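Local structure of leucine aminopeptidase A1, chloroplastic (Solanum lycopersicum, 5D8N) at residues A296-G301 with E405-L410. The protein removes N-terminal amino acids, preferably leucine, from peptides as a metal-dependent homohexameric aminopeptidase and also acts as a protein-folding chaperone. The protein carries 1 engineered substitution. Sequence-based numbering, arbitrary orientation.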
loop_
_atom_site.group_PDB
_atom_site.type_symbol
_atom_site.label_atom_id
_atom_site.label_comp_id
_atom_site.label_asym_id
_atom_site.label_seq_id
_atom_site.Cartn_x
_atom_site.Cartn_y
_atom_site.Cartn_z
ATOM N N ALA A 296 -18.365 2.779 39.646
ATOM C CA ALA A 296 -18.915 2.666 38.307
ATOM C C ALA A 296 -18.098 1.748 37.401
ATOM O O ALA A 296 -16.872 1.785 37.363
ATOM C CB ALA A 296 -19.055 4.039 37.647
ATOM N N LEU A 297 -18.823 1.095 36.509
ATOM C CA LEU A 297 -18.240 0.280 35.458
ATOM C C LEU A 297 -18.795 0.818 34.150
ATOM O O LEU A 297 -20.006 0.770 33.928
ATOM C CB LEU A 297 -18.651 -1.184 35.637
ATOM C CG LEU A 297 -18.209 -1.829 36.948
ATOM C CD1 LEU A 297 -18.754 -3.234 37.051
ATOM C CD2 LEU A 297 -16.685 -1.858 36.982
ATOM N N VAL A 298 -17.906 1.345 33.313
ATOM C CA VAL A 298 -18.258 1.959 32.044
ATOM C C VAL A 298 -17.747 1.111 30.877
ATOM O O VAL A 298 -16.566 0.755 30.832
ATOM C CB VAL A 298 -17.632 3.355 31.947
ATOM C CG1 VAL A 298 -17.943 3.963 30.586
ATOM C CG2 VAL A 298 -18.189 4.225 33.056
ATOM N N GLY A 299 -18.644 0.764 29.959
ATOM C CA GLY A 299 -18.279 -0.087 28.828
ATOM C C GLY A 299 -18.525 0.593 27.501
ATOM O O GLY A 299 -19.572 1.203 27.285
ATOM N N LYS A 300 -17.534 0.546 26.621
ATOM C CA LYS A 300 -17.722 1.027 25.261
ATOM C C LYS A 300 -18.790 0.195 24.560
ATOM O O LYS A 300 -18.717 -1.027 24.504
ATOM C CB LYS A 300 -16.406 0.962 24.484
ATOM C CG LYS A 300 -16.547 1.399 23.043
ATOM C CD LYS A 300 -15.199 1.442 22.342
ATOM C CE LYS A 300 -15.277 0.603 21.087
ATOM N NZ LYS A 300 -14.302 1.048 20.089
ATOM N N GLY A 301 -19.770 0.863 23.975
ATOM C CA GLY A 301 -20.922 0.179 23.395
ATOM C C GLY A 301 -21.265 0.638 21.987
ATOM O O GLY A 301 -22.419 0.869 21.632
ATOM N N GLU A 405 -16.844 6.996 43.665
ATOM C CA GLU A 405 -15.483 7.098 44.176
ATOM C C GLU A 405 -14.449 6.469 43.204
ATOM O O GLU A 405 -13.309 6.908 43.119
ATOM C CB GLU A 405 -15.491 6.376 45.527
ATOM C CG GLU A 405 -14.157 6.196 46.229
ATOM C CD GLU A 405 -14.274 5.454 47.560
ATOM O OE1 GLU A 405 -15.411 5.253 48.044
ATOM O OE2 GLU A 405 -13.217 5.157 48.153
ATOM N N LYS A 406 -14.821 5.416 42.484
ATOM C CA LYS A 406 -13.902 4.703 41.608
ATOM C C LYS A 406 -14.642 4.319 40.323
ATOM O O LYS A 406 -15.783 3.846 40.377
ATOM C CB LYS A 406 -13.362 3.448 42.300
ATOM C CG LYS A 406 -12.680 3.687 43.646
ATOM C CD LYS A 406 -12.221 2.381 44.286
ATOM C CE LYS A 406 -11.687 2.602 45.702
ATOM N NZ LYS A 406 -11.277 1.285 46.272
ATOM N N ILE A 407 -13.943 4.431 39.196
ATOM C CA ILE A 407 -14.430 4.005 37.887
ATOM C C ILE A 407 -13.434 3.038 37.255
ATOM O O ILE A 407 -12.246 3.344 37.144
ATOM C CB ILE A 407 -14.583 5.210 36.941
ATOM C CG1 ILE A 407 -15.521 6.256 37.547
ATOM C CG2 ILE A 407 -15.127 4.765 35.598
ATOM C CD1 ILE A 407 -15.553 7.549 36.770
ATOM N N ILE A 408 -13.964 1.979 36.662
ATOM C CA ILE A 408 -13.241 1.237 35.637
ATOM C C ILE A 408 -13.991 1.299 34.325
ATOM O O ILE A 408 -15.183 0.963 34.295
ATOM C CB ILE A 408 -13.038 -0.241 36.032
ATOM C CG1 ILE A 408 -12.223 -0.351 37.322
ATOM C CG2 ILE A 408 -12.336 -1.005 34.898
ATOM C CD1 ILE A 408 -12.009 -1.770 37.799
ATOM N N ASP A 409 -13.302 1.650 33.237
ATOM C CA ASP A 409 -13.886 1.508 31.910
ATOM C C ASP A 409 -13.191 0.393 31.152
ATOM O O ASP A 409 -12.011 0.141 31.355
ATOM C CB ASP A 409 -13.880 2.803 31.097
ATOM C CG ASP A 409 -12.535 3.086 30.460
ATOM O OD1 ASP A 409 -12.210 2.428 29.420
ATOM O OD2 ASP A 409 -11.850 4.019 30.951
ATOM N N LEU A 410 -13.975 -0.323 30.354
ATOM C CA LEU A 410 -13.456 -1.330 29.440
ATOM C C LEU A 410 -13.856 -0.951 28.034
ATOM O O LEU A 410 -15.021 -0.680 27.745
ATOM C CB LEU A 410 -14.027 -2.707 29.765
ATOM C CG LEU A 410 -13.378 -3.390 30.983
ATOM C CD1 LEU A 410 -13.972 -2.786 32.234
ATOM C CD2 LEU A 410 -13.649 -4.886 30.964
#
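Val298 meets both Ile407 and Asp409 on one face of a parallel strand pair, whose short axes diverge by only 18°. With its CG1 anti to the backbone N (chi1 177°), Val298 keeps CG2 beside that N, where it meets CG2 of Ile407 obliquely at 4.0 Å. The two branches of Ile407 divide between its neighbours across the pair, CG2 against Val298 and CG1 4.2 Å from Ala296 CB, while Val298 CB lies 3.9 Å from Asp409 CB. Helix 388-401 packs on this face, with Leu392 and Ala395 against Val298 and Ala399 and Cys400 against Ile407. The carboxylate of the buried Asp409 is satisfied outside the pair, OD1 hydrogen-bonded to His499 ND1 and OD2 to Trp497 NE1.

On the other face Leu297 and Ile408 run side by side, CD2 of Leu297 lying 4.1 Å from CB of Ile408. Gly299, opposite Leu410, adds no side chain here; helix 519-527 covers the face, Leu522 touching Leu297 and Leu410, and Trp525 touching Leu297 and Ile408.

Five backbone hydrogen bonds fix the register, from Ala296 N to Lys406 O (2.9 Å) through Lys300 N to Leu410 O (3.0 Å, 170° at the hydrogen). The Lys300 side chain, bent along its length, takes its NZ to Thr412 O. These are adjacent central strands of the M17 catalytic domain's mixed sheet, sandwiched between helices, with the metal-binding Lys300 near the C-terminal end of the pairing.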